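Local coordinates for putative oxidoreductase (Jannaschia sp., PDB 3C24), which is a putative oxidoreductase that probably binds NADP(H) on a Rossmann-type domain and transfers hydride to or from an unidentified substrate, at residues V83-V88 / V109-A114; T95-L100 / I116-G121; G157-Y162 / T179-T184. One frame throughout, in Å; residues are numbered along the deposited sequence.

Contact 1 (V83-V88 / V109-A114)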
ATOM      1  N   VAL A  83     -26.402 -23.229  -0.562  1.00 20.22           N
ATOM      2  CA  VAL A  83     -26.806 -23.001  -1.973  1.00 21.48           C
ATOM      3  C   VAL A  83     -26.322 -24.157  -2.855  1.00 21.10           C
ATOM      4  O   VAL A  83     -27.069 -24.708  -3.694  1.00 23.36           O
ATOM      5  CB  VAL A  83     -26.335 -21.678  -2.521  1.00 25.46           C
ATOM      6  CG1 VAL A  83     -26.707 -21.561  -4.013  1.00 28.51           C
ATOM      7  CG2 VAL A  83     -26.979 -20.537  -1.738  1.00 26.71           C
ATOM      8  N   ALA A  84     -25.099 -24.587  -2.596  1.00 16.47           N
ATOM      9  CA  ALA A  84     -24.527 -25.707  -3.387  1.00 16.69           C
ATOM     10  C   ALA A  84     -25.246 -27.007  -3.095  1.00 19.03           C
ATOM     11  O   ALA A  84     -25.406 -27.864  -3.963  1.00 19.18           O
ATOM     12  CB  ALA A  84     -23.061 -25.851  -3.083  1.00 17.34           C
ATOM     13  N   GLU A  85     -25.655 -27.183  -1.850  1.00 19.86           N
ATOM     14  CA  GLU A  85     -26.381 -28.411  -1.476  1.00 19.92           C
ATOM     15  C   GLU A  85     -27.693 -28.490  -2.210  1.00 20.37           C
ATOM     16  O   GLU A  85     -28.196 -29.564  -2.493  1.00 21.13           O
ATOM     17  CB  GLU A  85     -26.600 -28.508   0.032  1.00 18.89           C
ATOM     18  CG  GLU A  85     -25.264 -28.889   0.720  1.00 19.27           C
ATOM     19  CD  GLU A  85     -25.250 -28.748   2.247  1.00 32.29           C
ATOM     20  OE1 GLU A  85     -26.235 -28.255   2.818  1.00 30.97           O
ATOM     21  OE2 GLU A  85     -24.239 -29.160   2.877  1.00 28.23           O
ATOM     22  N   ASP A  86     -28.233 -27.322  -2.497  1.00 21.24           N
ATOM     23  CA  ASP A  86     -29.497 -27.241  -3.197  1.00 23.92           C
ATOM     24  C   ASP A  86     -29.326 -27.487  -4.696  1.00 23.14           C
ATOM     25  O   ASP A  86     -30.007 -28.340  -5.289  1.00 25.95           O
ATOM     26  CB  ASP A  86     -30.100 -25.863  -3.014  1.00 24.91           C
ATOM     27  CG  ASP A  86     -31.401 -25.692  -3.791  1.00 41.84           C
ATOM     28  OD1 ASP A  86     -31.676 -26.503  -4.706  1.00 53.33           O
ATOM     29  OD2 ASP A  86     -32.144 -24.737  -3.489  1.00 61.35           O
ATOM     30  N   ILE A  87     -28.339 -26.818  -5.281  1.00 21.71           N
ATOM     31  CA  ILE A  87     -28.173 -26.821  -6.754  1.00 20.04           C
ATOM     32  C   ILE A  87     -27.312 -27.941  -7.312  1.00 17.82           C
ATOM     33  O   ILE A  87     -27.634 -28.518  -8.350  1.00 16.21           O
ATOM     34  CB  ILE A  87     -27.669 -25.425  -7.319  1.00 20.51           C
ATOM     35  CG1 ILE A  87     -27.912 -25.355  -8.837  1.00 24.05           C
ATOM     36  CG2 ILE A  87     -26.188 -25.120  -7.018  1.00 23.05           C
ATOM     37  CD1 ILE A  87     -29.378 -25.445  -9.276  1.00 23.52           C
ATOM     38  N   VAL A  88     -26.212 -28.261  -6.649  1.00 17.03           N
ATOM     39  CA  VAL A  88     -25.306 -29.288  -7.188  1.00 17.06           C
ATOM     40  C   VAL A  88     -26.004 -30.593  -7.583  1.00 18.89           C
ATOM     41  O   VAL A  88     -25.702 -31.151  -8.636  1.00 16.47           O
ATOM     42  CB  VAL A  88     -24.045 -29.518  -6.280  1.00 18.82           C
ATOM     43  CG1 VAL A  88     -23.274 -30.848  -6.625  1.00 19.44           C
ATOM     44  CG2 VAL A  88     -23.127 -28.308  -6.365  1.00 18.82           C
ATOM     45  N   VAL A 109     -16.644 -28.060   2.435  1.00 20.14           N
ATOM     46  CA  VAL A 109     -18.116 -28.067   2.574  1.00 20.13           C
ATOM     47  C   VAL A 109     -18.866 -28.206   1.276  1.00 20.36           C
ATOM     48  O   VAL A 109     -20.090 -28.266   1.280  1.00 22.06           O
ATOM     49  CB  VAL A 109     -18.620 -26.822   3.372  1.00 23.41           C
ATOM     50  CG1 VAL A 109     -17.927 -26.777   4.730  1.00 27.03           C
ATOM     51  CG2 VAL A 109     -18.373 -25.523   2.653  1.00 21.29           C
HETATM   52  N   MSE A 110     -18.152 -28.282   0.158  1.00 21.95           N
HETATM   53  CA  MSE A 110     -18.830 -28.481  -1.152  1.00 20.97           C
HETATM   54  C   MSE A 110     -19.409 -29.882  -1.208  1.00 20.17           C
HETATM   55  O   MSE A 110     -18.773 -30.848  -0.756  1.00 18.57           O
HETATM   56  CB  MSE A 110     -17.904 -28.236  -2.361  1.00 22.78           C
HETATM   57  CG  MSE A 110     -17.281 -26.843  -2.404  1.00 24.28           C
HETATM   58 SE   MSE A 110     -18.608 -25.399  -2.380  0.75 21.51          SE
HETATM   59  CE  MSE A 110     -19.318 -25.676  -4.072  1.00 15.71           C
ATOM     60  N   PRO A 111     -20.639 -30.020  -1.735  1.00 19.03           N
ATOM     61  CA  PRO A 111     -21.191 -31.368  -1.769  1.00 20.81           C
ATOM     62  C   PRO A 111     -20.390 -32.268  -2.639  1.00 19.32           C
ATOM     63  O   PRO A 111     -19.823 -31.835  -3.628  1.00 20.88           O
ATOM     64  CB  PRO A 111     -22.575 -31.179  -2.399  1.00 21.90           C
ATOM     65  CG  PRO A 111     -22.843 -29.759  -2.414  1.00 21.22           C
ATOM     66  CD  PRO A 111     -21.571 -29.009  -2.245  1.00 20.65           C
ATOM     67  N   GLU A 112     -20.315 -33.520  -2.233  1.00 20.15           N
ATOM     68  CA  GLU A 112     -19.627 -34.554  -3.010  0.50 18.93           C
ATOM     69  C   GLU A 112     -20.474 -35.005  -4.179  1.00 18.61           C
ATOM     70  O   GLU A 112     -21.546 -35.570  -4.004  1.00 22.11           O
ATOM     71  CB  GLU A 112     -19.313 -35.774  -2.126  0.50 20.66           C
ATOM     72  CG  GLU A 112     -18.533 -36.858  -2.810  0.50 22.75           C
ATOM     73  CD  GLU A 112     -18.437 -38.136  -1.979  0.50 27.67           C
ATOM     74  OE1 GLU A 112     -18.936 -38.160  -0.832  0.50 23.59           O
ATOM     75  OE2 GLU A 112     -17.869 -39.125  -2.480  0.50 27.95           O
ATOM     76  N   ARG A 113     -19.966 -34.747  -5.363  1.00 17.36           N
ATOM     77  CA  ARG A 113     -20.587 -35.160  -6.627  1.00 16.54           C
ATOM     78  C   ARG A 113     -19.499 -35.215  -7.713  1.00 16.49           C
ATOM     79  O   ARG A 113     -19.065 -34.189  -8.260  1.00 17.29           O
ATOM     80  CB  ARG A 113     -21.742 -34.251  -7.023  1.00 17.89           C
ATOM     81  CG  ARG A 113     -22.435 -34.804  -8.315  1.00 17.42           C
ATOM     82  CD  ARG A 113     -23.614 -34.022  -8.829  1.00 17.60           C
ATOM     83  NE  ARG A 113     -23.972 -34.646 -10.097  1.00 17.32           N
ATOM     84  CZ  ARG A 113     -24.911 -34.225 -10.907  1.00 17.90           C
ATOM     85  NH1 ARG A 113     -25.659 -33.187 -10.615  1.00 16.65           N
ATOM     86  NH2 ARG A 113     -25.081 -34.875 -12.050  1.00 18.37           N
ATOM     87  N   ALA A 114     -19.148 -36.434  -8.066  1.00 17.71           N
ATOM     88  CA  ALA A 114     -17.987 -36.698  -8.921  1.00 16.31           C
ATOM     89  C   ALA A 114     -18.104 -36.309 -10.372  1.00 17.18           C
ATOM     90  O   ALA A 114     -17.107 -35.972 -11.003  1.00 18.04           O
ATOM     91  CB  ALA A 114     -17.639 -38.192  -8.854  1.00 17.06           C
TER
HETATM   92  O   HOH W   1     -22.098 -30.211   1.454  1.00 39.02           O
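The later part of helix 77-87, one of the helices flanking the Rossmann sheet, packs here against the irregular run 109-114 that leads from helix 103-107 into strand 117-123. Pro111 is the centre of it. Its ring sits on the helix backbone: Pro111 CD lies 3.6 Å from Ala84 CB, and Pro111 CG reaches to 3.5 Å from Ala84 O, a carbonyl already taken by the helical bond from Val88 N. The CB of Val88 closes on the same CG from further along. Met110, present as selenomethionine, starts off pointing past the helix, but its chain bends at chi2 and chi3 and brings Met110 CE to 3.9 Å from Ala84 CB.

At the far end Arg113 runs out extended from CG to NE, sliding past Val88 in the opposite direction, with its CB 3.8 Å from Val88 CG1. This carries Arg113 NH1 to Val88 O at 2.8 Å, the oxygen lying in the guanidinium plane and the donor in the carbonyl plane. NH1 also bonds Val91 O, and NE pairs with Asp115, so the guanidinium is held at several points round its edge. On the exposed flank one water donates to both Glu85 OE2 and Val109 O, each at 2.8 Å. Neighbouring crossovers of a Rossmann-type fold meet here: the helix between strands 70-73 and 96-99 packs on the connection from strand 96-99 to strand 117-123.

Contact 2 (T95-L100 / I116-G121)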
ATOM      1  N   THR A  95     -21.776 -30.290 -15.879  1.00 12.98           N
ATOM      2  CA  THR A  95     -21.978 -28.877 -15.609  1.00 12.80           C
ATOM      3  C   THR A  95     -20.774 -28.379 -14.796  1.00 14.62           C
ATOM      4  O   THR A  95     -20.279 -29.067 -13.891  1.00 14.94           O
ATOM      5  CB  THR A  95     -23.304 -28.648 -14.852  1.00 11.86           C
ATOM      6  OG1 THR A  95     -24.379 -29.149 -15.632  1.00 16.68           O
ATOM      7  CG2 THR A  95     -23.527 -27.143 -14.533  1.00 12.92           C
ATOM      8  N   ILE A  96     -20.354 -27.154 -15.094  1.00 16.05           N
ATOM      9  CA  ILE A  96     -19.274 -26.487 -14.373  1.00 14.94           C
ATOM     10  C   ILE A  96     -19.919 -25.572 -13.328  1.00 16.23           C
ATOM     11  O   ILE A  96     -20.637 -24.665 -13.662  1.00 16.96           O
ATOM     12  CB  ILE A  96     -18.399 -25.632 -15.289  1.00 15.09           C
ATOM     13  CG1 ILE A  96     -17.618 -26.498 -16.256  1.00 14.88           C
ATOM     14  CG2 ILE A  96     -17.383 -24.807 -14.499  1.00 16.41           C
ATOM     15  CD1 ILE A  96     -17.110 -25.693 -17.547  1.00 17.43           C
ATOM     16  N   VAL A  97     -19.721 -25.917 -12.072  1.00 13.69           N
ATOM     17  CA  VAL A  97     -20.157 -25.112 -10.912  1.00 15.05           C
ATOM     18  C   VAL A  97     -18.964 -24.234 -10.530  1.00 16.06           C
ATOM     19  O   VAL A  97     -17.862 -24.727 -10.134  1.00 14.98           O
ATOM     20  CB  VAL A  97     -20.589 -26.003  -9.759  1.00 15.95           C
ATOM     21  CG1 VAL A  97     -20.879 -25.141  -8.516  1.00 18.25           C
ATOM     22  CG2 VAL A  97     -21.813 -26.882 -10.195  1.00 17.61           C
ATOM     23  N   LEU A  98     -19.170 -22.927 -10.693  1.00 16.25           N
ATOM     24  CA  LEU A  98     -18.117 -21.949 -10.568  1.00 13.76           C
ATOM     25  C   LEU A  98     -18.270 -21.119  -9.298  1.00 14.68           C
ATOM     26  O   LEU A  98     -19.270 -20.441  -9.070  1.00 15.91           O
ATOM     27  CB  LEU A  98     -18.093 -21.108 -11.842  1.00 13.59           C
ATOM     28  CG  LEU A  98     -16.774 -20.495 -12.313  1.00 15.93           C
ATOM     29  CD1 LEU A  98     -16.916 -19.883 -13.733  1.00 17.34           C
ATOM     30  CD2 LEU A  98     -16.281 -19.500 -11.299  1.00 20.60           C
ATOM     31  N   ILE A  99     -17.257 -21.285  -8.465  1.00 15.44           N
ATOM     32  CA  ILE A  99     -17.171 -20.625  -7.146  0.50 15.49           C
ATOM     33  C   ILE A  99     -16.158 -19.491  -7.230  1.00 15.49           C
ATOM     34  O   ILE A  99     -15.102 -19.609  -7.839  1.00 16.09           O
ATOM     35  CB  ILE A  99     -16.834 -21.605  -5.971  0.50 17.40           C
ATOM     36  CG1 ILE A  99     -17.529 -22.973  -6.090  0.50 21.36           C
ATOM     37  CG2 ILE A  99     -17.207 -20.981  -4.647  0.50 18.95           C
ATOM     38  CD1 ILE A  99     -16.659 -24.096  -6.724  0.50 11.39           C
ATOM     39  N   LEU A 100     -16.513 -18.380  -6.603  1.00 17.94           N
ATOM     40  CA  LEU A 100     -15.741 -17.152  -6.719  1.00 18.88           C
ATOM     41  C   LEU A 100     -14.789 -16.890  -5.559  1.00 17.34           C
ATOM     42  O   LEU A 100     -14.296 -15.759  -5.393  1.00 18.41           O
ATOM     43  CB  LEU A 100     -16.725 -15.973  -6.870  1.00 17.52           C
ATOM     44  CG  LEU A 100     -17.765 -16.077  -8.006  1.00 20.09           C
ATOM     45  CD1 LEU A 100     -18.648 -14.796  -8.178  1.00 22.85           C
ATOM     46  CD2 LEU A 100     -17.063 -16.445  -9.312  1.00 21.22           C
ATOM     47  N   ILE A 116     -19.614 -33.868 -11.891  1.00 13.26           N
ATOM     48  CA  ILE A 116     -19.685 -32.443 -12.245  1.00 13.36           C
ATOM     49  C   ILE A 116     -18.281 -31.814 -12.027  1.00 13.31           C
ATOM     50  O   ILE A 116     -17.385 -32.416 -11.439  1.00 15.96           O
ATOM     51  CB  ILE A 116     -20.823 -31.625 -11.566  1.00 14.72           C
ATOM     52  CG1 ILE A 116     -20.736 -31.645 -10.020  1.00 13.97           C
ATOM     53  CG2 ILE A 116     -22.207 -32.153 -12.033  1.00 15.23           C
ATOM     54  CD1 ILE A 116     -19.781 -30.672  -9.385  1.00 19.61           C
ATOM     55  N   THR A 117     -18.126 -30.582 -12.491  1.00 14.27           N
ATOM     56  CA  THR A 117     -16.872 -29.859 -12.384  1.00 12.23           C
ATOM     57  C   THR A 117     -17.033 -28.741 -11.380  1.00 15.30           C
ATOM     58  O   THR A 117     -18.065 -28.070 -11.357  1.00 14.82           O
ATOM     59  CB  THR A 117     -16.513 -29.233 -13.749  1.00 15.01           C
ATOM     60  OG1 THR A 117     -16.158 -30.268 -14.676  1.00 16.33           O
ATOM     61  CG2 THR A 117     -15.378 -28.187 -13.628  1.00 16.00           C
ATOM     62  N   TYR A 118     -16.025 -28.581 -10.542  1.00 14.00           N
ATOM     63  CA  TYR A 118     -15.908 -27.436  -9.641  1.00 12.52           C
ATOM     64  C   TYR A 118     -14.714 -26.651 -10.113  1.00 16.27           C
ATOM     65  O   TYR A 118     -13.601 -27.185 -10.260  1.00 15.52           O
ATOM     66  CB  TYR A 118     -15.696 -27.878  -8.168  1.00 13.62           C
ATOM     67  CG  TYR A 118     -16.914 -28.381  -7.442  1.00 16.11           C
ATOM     68  CD1 TYR A 118     -18.050 -27.645  -7.371  1.00 18.06           C
ATOM     69  CD2 TYR A 118     -16.842 -29.535  -6.665  1.00 13.74           C
ATOM     70  CE1 TYR A 118     -19.151 -28.110  -6.657  1.00 18.46           C
ATOM     71  CE2 TYR A 118     -17.938 -30.003  -5.958  1.00 16.86           C
ATOM     72  CZ  TYR A 118     -19.069 -29.292  -5.931  1.00 20.56           C
ATOM     73  OH  TYR A 118     -20.129 -29.774  -5.177  1.00 17.94           O
ATOM     74  N   PHE A 119     -14.969 -25.375 -10.355  1.00 15.31           N
ATOM     75  CA  PHE A 119     -13.982 -24.429 -10.820  1.00 15.46           C
ATOM     76  C   PHE A 119     -14.040 -23.239  -9.886  1.00 14.84           C
ATOM     77  O   PHE A 119     -15.111 -22.734  -9.606  1.00 14.31           O
ATOM     78  CB  PHE A 119     -14.289 -24.017 -12.253  1.00 14.95           C
ATOM     79  CG  PHE A 119     -13.205 -23.177 -12.893  1.00 14.66           C
ATOM     80  CD1 PHE A 119     -13.172 -21.798 -12.725  1.00 15.35           C
ATOM     81  CD2 PHE A 119     -12.249 -23.743 -13.693  1.00 16.17           C
ATOM     82  CE1 PHE A 119     -12.164 -21.042 -13.299  1.00 17.15           C
ATOM     83  CE2 PHE A 119     -11.266 -22.974 -14.257  1.00 14.26           C
ATOM     84  CZ  PHE A 119     -11.248 -21.624 -14.074  1.00 16.96           C
ATOM     85  N   ILE A 120     -12.867 -22.811  -9.464  1.00 14.08           N
ATOM     86  CA  ILE A 120     -12.683 -21.649  -8.538  1.00 13.79           C
ATOM     87  C   ILE A 120     -11.945 -20.539  -9.259  1.00 15.26           C
ATOM     88  O   ILE A 120     -10.893 -20.743  -9.864  1.00 17.04           O
ATOM     89  CB  ILE A 120     -11.941 -22.002  -7.229  1.00 14.28           C
ATOM     90  CG1 ILE A 120     -12.446 -23.302  -6.621  1.00 17.38           C
ATOM     91  CG2 ILE A 120     -12.070 -20.836  -6.277  1.00 15.08           C
ATOM     92  CD1 ILE A 120     -11.569 -23.777  -5.451  1.00 19.10           C
ATOM     93  N   GLY A 121     -12.482 -19.314  -9.154  1.00 14.76           N
ATOM     94  CA  GLY A 121     -11.792 -18.132  -9.647  1.00 17.53           C
ATOM     95  C   GLY A 121     -11.801 -17.027  -8.616  1.00 17.81           C
ATOM     96  O   GLY A 121     -12.638 -17.020  -7.736  1.00 16.94           O
TER
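Backbone bonds come first. The strands run parallel: the axes of 96-99 and 117-121 come within 4.6 Å of each other at 26°, and five N-H...O bonds lace them. Thr95 O receives Thr117 N, Thr117 O receives Val97 N at 2.8 Å, and Val97 O receives Phe119 N; Phe119 O then takes Ile99 N, and Ile99 O takes Gly121 N at 2.9 Å. The last two donors lie nearly along the C=O axis. CA-H...O contacts reinforce the ladder, the shortest from Ile120 CA to Ile99 O at 3.2 Å.

The apolar contacts fall on two faces. On that of Val97, Tyr118 and Ile99, Tyr118 CD1 touches Val97 CB and Ile99 CD1, Val97 CG1 meets the ring edge in plane, and Ile116 CD1 covers one ring face 3.7 Å above its centre. On the other, Ile96 lies beside Thr117 and Phe119: its CG1 is 3.8 Å from Thr117 CG2 and its CG2 3.9 Å from Phe119 CB, while Leu98 CG packs against Phe119 CD1. An alanine at Ile96 would lose both branches and would probably loosen the packing on Thr117 and Phe119 and under helix 160-172.

Both buried hydroxyls are satisfied: Thr117 OG1 bonds His161 ND1, and Tyr118 OH bonds Pro111 O. With the inner amides and carbonyls paired and the faces mostly apolar, this is a buried sheet interior.

Contact 3 (G157-Y162 / T179-T184)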
ATOM      1  N   GLY A 157     -12.844 -32.240 -12.045  1.00 17.06           N
ATOM      2  CA  GLY A 157     -13.460 -32.347 -13.369  1.00 17.18           C
ATOM      3  C   GLY A 157     -12.454 -32.512 -14.472  1.00 16.30           C
ATOM      4  O   GLY A 157     -11.239 -32.485 -14.240  1.00 19.60           O
ATOM      5  N   PRO A 158     -12.941 -32.701 -15.680  1.00 15.44           N
ATOM      6  CA  PRO A 158     -12.091 -32.874 -16.839  1.00 18.41           C
ATOM      7  C   PRO A 158     -11.228 -31.663 -17.132  1.00 17.31           C
ATOM      8  O   PRO A 158     -11.669 -30.531 -17.017  1.00 16.05           O
ATOM      9  CB  PRO A 158     -13.078 -33.066 -17.992  1.00 18.52           C
ATOM     10  CG  PRO A 158     -14.371 -32.787 -17.514  1.00 19.63           C
ATOM     11  CD  PRO A 158     -14.368 -32.774 -16.018  1.00 13.93           C
ATOM     12  N   GLU A 159     -10.011 -31.947 -17.578  1.00 16.62           N
ATOM     13  CA  GLU A 159      -9.021 -30.933 -17.931  1.00 16.15           C
ATOM     14  C   GLU A 159      -9.529 -29.868 -18.878  1.00 17.32           C
ATOM     15  O   GLU A 159      -9.244 -28.668 -18.736  1.00 18.02           O
ATOM     16  CB  GLU A 159      -7.836 -31.606 -18.596  1.00 17.22           C
ATOM     17  CG  GLU A 159      -6.725 -30.672 -19.065  1.00 14.55           C
ATOM     18  CD  GLU A 159      -6.053 -29.848 -17.958  1.00 18.49           C
ATOM     19  OE1 GLU A 159      -6.171 -30.132 -16.732  1.00 14.91           O
ATOM     20  OE2 GLU A 159      -5.333 -28.917 -18.352  1.00 19.64           O
ATOM     21  N   GLU A 160     -10.305 -30.332 -19.820  1.00 16.74           N
ATOM     22  CA  GLU A 160     -10.854 -29.460 -20.877  1.00 16.92           C
ATOM     23  C   GLU A 160     -11.715 -28.318 -20.315  1.00 18.89           C
ATOM     24  O   GLU A 160     -11.940 -27.296 -20.935  1.00 20.08           O
ATOM     25  CB  GLU A 160     -11.654 -30.251 -21.886  1.00 20.83           C
ATOM     26  CG  GLU A 160     -10.813 -31.287 -22.623  1.00 27.99           C
ATOM     27  CD  GLU A 160     -10.868 -32.705 -22.030  1.00 34.21           C
ATOM     28  OE1 GLU A 160     -10.863 -32.898 -20.771  1.00 21.06           O
ATOM     29  OE2 GLU A 160     -10.867 -33.644 -22.885  1.00 29.79           O
ATOM     30  N   HIS A 161     -12.179 -28.541 -19.105  1.00 17.78           N
ATOM     31  CA  HIS A 161     -13.049 -27.554 -18.448  1.00 15.55           C
ATOM     32  C   HIS A 161     -12.281 -26.400 -17.852  1.00 13.83           C
ATOM     33  O   HIS A 161     -12.894 -25.353 -17.544  1.00 15.50           O
ATOM     34  CB  HIS A 161     -13.942 -28.217 -17.399  1.00 16.58           C
ATOM     35  CG  HIS A 161     -15.048 -28.994 -17.998  1.00 17.17           C
ATOM     36  ND1 HIS A 161     -16.068 -29.536 -17.244  1.00 16.61           N
ATOM     37  CD2 HIS A 161     -15.364 -29.230 -19.295  1.00 16.61           C
ATOM     38  CE1 HIS A 161     -16.923 -30.139 -18.054  1.00 18.51           C
ATOM     39  NE2 HIS A 161     -16.520 -29.975 -19.302  1.00 20.69           N
ATOM     40  N   TYR A 162     -10.962 -26.528 -17.736  1.00 14.26           N
ATOM     41  CA  TYR A 162     -10.194 -25.413 -17.157  1.00 15.75           C
ATOM     42  C   TYR A 162     -10.339 -24.209 -18.072  1.00 15.98           C
ATOM     43  O   TYR A 162     -10.640 -23.127 -17.624  1.00 16.26           O
ATOM     44  CB  TYR A 162      -8.707 -25.735 -16.938  1.00 14.84           C
ATOM     45  CG  TYR A 162      -8.009 -24.487 -16.468  1.00 16.45           C
ATOM     46  CD1 TYR A 162      -8.049 -24.121 -15.143  1.00 15.67           C
ATOM     47  CD2 TYR A 162      -7.429 -23.605 -17.375  1.00 17.65           C
ATOM     48  CE1 TYR A 162      -7.471 -22.939 -14.725  1.00 16.78           C
ATOM     49  CE2 TYR A 162      -6.859 -22.416 -16.946  1.00 17.04           C
ATOM     50  CZ  TYR A 162      -6.894 -22.084 -15.641  1.00 14.52           C
ATOM     51  OH  TYR A 162      -6.348 -20.881 -15.231  1.00 16.66           O
ATOM     52  N   THR A 179      -4.147 -14.638 -16.499  1.00 18.10           N
ATOM     53  CA  THR A 179      -4.876 -15.635 -15.741  1.00 16.34           C
ATOM     54  C   THR A 179      -3.920 -16.699 -15.277  1.00 17.10           C
ATOM     55  O   THR A 179      -3.408 -17.488 -16.071  1.00 19.06           O
ATOM     56  CB  THR A 179      -5.945 -16.302 -16.611  1.00 18.80           C
ATOM     57  OG1 THR A 179      -6.780 -15.266 -17.161  1.00 20.02           O
ATOM     58  CG2 THR A 179      -6.798 -17.224 -15.823  1.00 18.19           C
ATOM     59  N   HIS A 180      -3.721 -16.715 -13.967  1.00 14.52           N
ATOM     60  CA  HIS A 180      -2.812 -17.648 -13.290  1.00 14.89           C
ATOM     61  C   HIS A 180      -3.542 -18.899 -12.806  1.00 14.75           C
ATOM     62  O   HIS A 180      -4.462 -18.828 -12.029  1.00 16.99           O
ATOM     63  CB  HIS A 180      -2.180 -16.990 -12.076  1.00 15.82           C
ATOM     64  CG  HIS A 180      -1.431 -15.730 -12.387  1.00 13.87           C
ATOM     65  ND1 HIS A 180      -0.181 -15.741 -12.977  1.00 19.25           N
ATOM     66  CD2 HIS A 180      -1.737 -14.437 -12.155  1.00 16.83           C
ATOM     67  CE1 HIS A 180       0.234 -14.494 -13.116  1.00 19.24           C
ATOM     68  NE2 HIS A 180      -0.677 -13.686 -12.606  1.00 15.86           N
ATOM     69  N   ARG A 181      -3.118 -20.044 -13.328  1.00 15.01           N
ATOM     70  CA  ARG A 181      -3.643 -21.335 -12.922  1.00 13.72           C
ATOM     71  C   ARG A 181      -2.893 -21.878 -11.729  1.00 17.15           C
ATOM     72  O   ARG A 181      -1.650 -21.926 -11.710  1.00 14.69           O
ATOM     73  CB  ARG A 181      -3.582 -22.386 -14.042  1.00 15.08           C
ATOM     74  CG  ARG A 181      -4.232 -23.742 -13.635  1.00 14.94           C
ATOM     75  CD  ARG A 181      -4.339 -24.683 -14.811  1.00 15.07           C
ATOM     76  NE  ARG A 181      -4.988 -25.927 -14.416  1.00 17.13           N
ATOM     77  CZ  ARG A 181      -5.333 -26.884 -15.275  1.00 16.09           C
ATOM     78  NH1 ARG A 181      -5.149 -26.712 -16.566  1.00 15.92           N
ATOM     79  NH2 ARG A 181      -5.910 -28.007 -14.832  1.00 17.46           N
ATOM     80  N   VAL A 182      -3.661 -22.198 -10.706  1.00 13.76           N
ATOM     81  CA  VAL A 182      -3.142 -22.807  -9.462  1.00 15.09           C
ATOM     82  C   VAL A 182      -3.991 -24.003  -9.026  1.00 17.12           C
ATOM     83  O   VAL A 182      -5.047 -24.296  -9.594  1.00 15.73           O
ATOM     84  CB  VAL A 182      -3.125 -21.797  -8.309  1.00 16.27           C
ATOM     85  CG1 VAL A 182      -2.142 -20.628  -8.556  1.00 17.22           C
ATOM     86  CG2 VAL A 182      -4.532 -21.249  -8.019  1.00 16.50           C
ATOM     87  N   THR A 183      -3.537 -24.675  -7.985  1.00 15.92           N
ATOM     88  CA  THR A 183      -4.340 -25.738  -7.378  1.00 15.69           C
ATOM     89  C   THR A 183      -5.314 -25.119  -6.409  1.00 13.33           C
ATOM     90  O   THR A 183      -5.162 -23.957  -5.997  1.00 16.53           O
ATOM     91  CB  THR A 183      -3.497 -26.757  -6.587  1.00 17.49           C
ATOM     92  OG1 THR A 183      -2.897 -26.127  -5.447  1.00 18.91           O
ATOM     93  CG2 THR A 183      -2.408 -27.367  -7.491  1.00 18.07           C
ATOM     94  N   THR A 184      -6.295 -25.908  -5.993  1.00 16.38           N
ATOM     95  CA  THR A 184      -7.281 -25.473  -5.006  1.00 17.20           C
ATOM     96  C   THR A 184      -6.577 -24.991  -3.738  1.00 17.54           C
ATOM     97  O   THR A 184      -6.885 -23.922  -3.213  1.00 17.97           O
ATOM     98  CB  THR A 184      -8.257 -26.596  -4.638  1.00 19.42           C
ATOM     99  OG1 THR A 184      -8.900 -27.029  -5.830  1.00 19.12           O
ATOM    100  CG2 THR A 184      -9.341 -26.142  -3.608  1.00 16.58           C
TER
HETATM  101  O   HOH W   2      -4.598 -19.823 -16.972  1.00 19.05           O
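The close-fitting half of this contact is Arg181 laid along Tyr162. With CG anti to the backbone N (chi1 -176°) and the chain straight from CG to NE, the arginine runs back along the ring from the hydroxyl toward Tyr162 CG. Arg181 CD sits over the ring face, 3.6 Å from the Tyr162 centroid, a CH-pi contact; Arg181 CB comes to 3.4 Å from Tyr162 OH. The guanidinium lies flat beyond the ring centre, planes only 4° apart, as an off-centre cation-pi stack with Arg181 CZ 4.3 Å from the ring centroid. Glu159, bent at chi2, closes the end: Arg181 NH2 bonds Glu159 OE1 at 2.9 Å and Arg181 NH1 bonds Glu159 OE2 at 2.8 Å, an end-on, two-pronged salt bridge. Both oxygens are met from somewhat above the carboxylate plane. Stack and bridge together would fix the rotation of the guanidinium.

The contact joins the start of helix 160-172 to the edge strand 176-181, within a beta-alpha-beta unit that begins with strand 148-156. The Tyr162 ring also meets that of Phe119.

Though tight, the salt bridge is exposed; the looser side is around the tyrosine hydroxyl. Thr179 CG2 only brushes Tyr162 OH at 3.7 Å, and a water links that hydroxyl to Thr179 O, donating to the carbonyl at 2.8 Å. His180 turns away, its NE2 hydrogen-bonded to Asp226 OD2 of the second subunit.

How the contacts relate
All three contacts belong to the sheet-bearing part of the chain. Contacts 1 and 2 interleave in sequence, their segments alternating, and their centres are 11 Å apart; Tyr118 joins them. Contact 3 follows later in the chain, 10 Å from contact 2 and about 19 Å from contact 1 between centres. It meets contact 2 at Thr117 and Phe119. Contact 2 is thus the central strand pair, with helix 77-87 and the 109-114 connection on one face and helix 160-172 on the other. One mixed seven-stranded sheet carries the strands of both contacts 2 and 3, so the three contacts knit successive layers of a single domain.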